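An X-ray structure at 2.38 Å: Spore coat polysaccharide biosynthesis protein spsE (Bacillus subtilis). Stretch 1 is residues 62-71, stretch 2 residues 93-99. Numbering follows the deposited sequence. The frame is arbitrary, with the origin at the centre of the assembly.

Stretch 1 62-71: KFQMFQADRM
Stretch 2 (93-99) VQSMEMP

Two backbone hydrogen bonds fix the register of this contact. The amide N of Glu97 donates to Met65 O at 2.6 Å, nearly linear at 172°, and Gln67 N donates to Ser95 O at 3.1 Å and 166°. They frame a single beta bridge between Phe66 and Met96, whose CA atoms lie 4.4 Å apart. Because residue numbers rise on one stretch as they fall on the other, the pairing is antiparallel. Phe66 (phi/psi -115/144) and Met96 (-105/154) are extended, whereas Met65 (-102/-30) and Glu97 (-75/-47) are not, and the sheet-like pairing is limited to this single bridge. Stretch 1 enters as a strand at Lys62 and Phe63; stretch 2 has no regular structure.

Polar side chains flank the bridge. Gln67 (chi1 m, chi2 t) brings NE2 to 3.3 Å from Met96 O, its side chain being long enough to bring the amide beside that carbonyl. Arg70 (chi1 p, chi2 t, chi3 m) points its CA-to-CB bond toward stretch 2 and sets NH1 3.0 Å from Ser95 OG, but the angle is too poor for a hydrogen bond. A water links the stretches: it accepts from Ala68 N at 2.8 Å and donates weakly to Glu97 OE2 at 3.3 Å.

Selenomethionines provide much of the apolar packing, their flexible, unbranched chains conforming to irregular space. Met98 (m, t, m) starts sideways, but its end comes nearer: CE lies 3.5 Å from Met65 CG and 3.9 Å from Phe63 CB, while SE sits obliquely 4.9 Å from the centroid of the Phe63 ring (chi1 m, chi2 -87°). Met65 and Met96, both m, t, p, point CA-to-CB away from the opposing stretch, yet their CE atoms meet at 3.9 Å. Phe66 (chi1 m, chi2 -83°) also points away, and its CD1 packs 4.1 Å from Met96 CG. Together the stretches bury 574 Å².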

# COMPACT_ATOMS: atom_id res chain seq x y z
N LYS A 62 -1.71 -4.36 -11.02
CA LYS A 62 -0.98 -4.62 -9.80
C LYS A 62 -1.16 -6.07 -9.31
O LYS A 62 -2.31 -6.53 -9.14
CB LYS A 62 -1.42 -3.63 -8.74
CG LYS A 62 -0.99 -4.07 -7.36
CD LYS A 62 -0.30 -2.98 -6.65
CE LYS A 62 -1.33 -2.19 -5.81
NZ LYS A 62 -1.90 -3.02 -4.72
N PHE A 63 -0.02 -6.75 -9.07
CA PHE A 63 0.04 -8.13 -8.54
C PHE A 63 0.74 -8.20 -7.18
O PHE A 63 1.70 -7.46 -6.93
CB PHE A 63 0.79 -9.06 -9.51
CG PHE A 63 -0.00 -9.39 -10.76
CD1 PHE A 63 -0.88 -10.48 -10.77
CD2 PHE A 63 0.11 -8.61 -11.90
CE1 PHE A 63 -1.64 -10.77 -11.89
CE2 PHE A 63 -0.65 -8.91 -13.05
CZ PHE A 63 -1.53 -9.99 -13.03
N GLN A 64 0.27 -9.08 -6.30
CA GLN A 64 1.00 -9.40 -5.07
C GLN A 64 2.20 -10.28 -5.37
O GLN A 64 2.07 -11.35 -5.99
CB GLN A 64 0.10 -10.13 -4.09
CG GLN A 64 0.51 -9.96 -2.63
CD GLN A 64 -0.42 -10.73 -1.69
OE1 GLN A 64 0.00 -11.68 -1.04
NE2 GLN A 64 -1.68 -10.32 -1.63
N MSE A 65 3.37 -9.85 -4.94
CA MSE A 65 4.57 -10.64 -5.13
C MSE A 65 5.03 -11.37 -3.88
O MSE A 65 5.60 -12.45 -3.98
CB MSE A 65 5.70 -9.80 -5.68
CG MSE A 65 5.55 -9.55 -7.16
SE MSE A 65 7.11 -8.64 -7.90
CE MSE A 65 8.47 -9.88 -7.38
N PHE A 66 4.76 -10.81 -2.71
CA PHE A 66 5.29 -11.37 -1.49
C PHE A 66 4.20 -11.91 -0.56
O PHE A 66 3.09 -11.36 -0.51
CB PHE A 66 6.20 -10.34 -0.82
CG PHE A 66 7.18 -9.73 -1.78
CD1 PHE A 66 8.37 -10.38 -2.10
CD2 PHE A 66 6.88 -8.53 -2.43
CE1 PHE A 66 9.25 -9.83 -3.02
CE2 PHE A 66 7.76 -7.98 -3.36
CZ PHE A 66 8.94 -8.62 -3.65
N GLN A 67 4.52 -13.01 0.13
CA GLN A 67 3.59 -13.68 1.05
C GLN A 67 3.43 -12.92 2.36
O GLN A 67 4.38 -12.25 2.79
CB GLN A 67 4.06 -15.08 1.35
CG GLN A 67 3.64 -16.08 0.30
CD GLN A 67 4.13 -17.47 0.60
OE1 GLN A 67 4.55 -17.76 1.73
NE2 GLN A 67 4.09 -18.35 -0.40
N ALA A 68 2.26 -13.03 2.98
CA ALA A 68 1.92 -12.23 4.16
C ALA A 68 2.67 -12.62 5.46
O ALA A 68 2.90 -11.77 6.33
CB ALA A 68 0.40 -12.22 4.40
N ASP A 69 3.06 -13.89 5.55
CA ASP A 69 3.76 -14.45 6.72
C ASP A 69 4.98 -13.63 7.16
O ASP A 69 5.17 -13.38 8.35
CB ASP A 69 4.19 -15.90 6.44
CG ASP A 69 3.11 -16.72 5.77
OD1 ASP A 69 2.68 -16.39 4.63
OD2 ASP A 69 2.63 -17.75 6.31
N ARG A 70 5.79 -13.21 6.18
CA ARG A 70 7.03 -12.45 6.40
C ARG A 70 6.78 -11.12 7.12
O ARG A 70 7.72 -10.46 7.59
CB ARG A 70 7.76 -12.20 5.06
CG ARG A 70 7.08 -11.12 4.17
CD ARG A 70 7.58 -11.09 2.73
NE ARG A 70 8.98 -10.66 2.67
CZ ARG A 70 9.85 -11.08 1.76
NH1 ARG A 70 9.47 -11.95 0.83
NH2 ARG A 70 11.10 -10.64 1.76
N MSE A 71 5.52 -10.72 7.21
CA MSE A 71 5.16 -9.47 7.86
C MSE A 71 4.97 -9.58 9.39
O MSE A 71 5.05 -8.57 10.10
CB MSE A 71 3.93 -8.92 7.18
CG MSE A 71 4.07 -8.91 5.66
SE MSE A 71 2.87 -7.60 4.88
CE MSE A 71 1.13 -8.65 5.02
N VAL A 93 12.58 -17.95 -2.84
CA VAL A 93 11.39 -18.17 -3.66
C VAL A 93 10.20 -18.75 -2.90
O VAL A 93 9.07 -18.58 -3.33
CB VAL A 93 11.65 -19.03 -4.93
CG1 VAL A 93 12.69 -18.38 -5.82
CG2 VAL A 93 12.04 -20.46 -4.56
N GLN A 94 10.46 -19.44 -1.78
CA GLN A 94 9.39 -20.02 -0.94
C GLN A 94 8.57 -18.92 -0.26
O GLN A 94 7.44 -19.15 0.18
CB GLN A 94 9.96 -20.99 0.12
CG GLN A 94 10.51 -22.36 -0.38
CD GLN A 94 9.51 -23.20 -1.23
OE1 GLN A 94 9.90 -23.88 -2.18
NE2 GLN A 94 8.23 -23.13 -0.88
N SER A 95 9.14 -17.73 -0.22
CA SER A 95 8.52 -16.59 0.43
C SER A 95 7.72 -15.68 -0.52
O SER A 95 7.16 -14.66 -0.11
CB SER A 95 9.60 -15.78 1.10
OG SER A 95 9.02 -14.70 1.80
N MSE A 96 7.64 -16.06 -1.78
CA MSE A 96 6.99 -15.23 -2.76
C MSE A 96 5.64 -15.76 -3.15
O MSE A 96 5.40 -16.93 -3.03
CB MSE A 96 7.88 -15.16 -3.96
CG MSE A 96 8.89 -14.07 -3.78
SE MSE A 96 10.08 -14.12 -5.23
CE MSE A 96 8.70 -13.75 -6.79
N GLU A 97 4.74 -14.88 -3.60
CA GLU A 97 3.40 -15.31 -3.94
C GLU A 97 3.32 -16.06 -5.24
O GLU A 97 2.66 -17.08 -5.29
CB GLU A 97 2.38 -14.17 -3.94
CG GLU A 97 1.53 -14.13 -2.67
CD GLU A 97 0.52 -15.26 -2.58
OE1 GLU A 97 0.05 -15.71 -3.65
OE2 GLU A 97 0.20 -15.70 -1.45
N MSE A 98 3.94 -15.55 -6.31
CA MSE A 98 3.91 -16.23 -7.60
C MSE A 98 5.26 -16.87 -7.86
O MSE A 98 6.27 -16.38 -7.36
CB MSE A 98 3.62 -15.24 -8.72
CG MSE A 98 2.34 -14.46 -8.56
SE MSE A 98 2.25 -12.98 -9.87
CE MSE A 98 3.60 -11.74 -9.00
N PRO A 99 5.31 -17.96 -8.64
CA PRO A 99 6.59 -18.58 -9.01
C PRO A 99 7.55 -17.59 -9.69
O PRO A 99 7.16 -16.86 -10.59
CB PRO A 99 6.19 -19.69 -9.99
CG PRO A 99 4.79 -20.02 -9.60
CD PRO A 99 4.16 -18.69 -9.23
O HOH W 1 0.26 -14.32 1.57
O HOH W 2 6.41 -15.20 3.91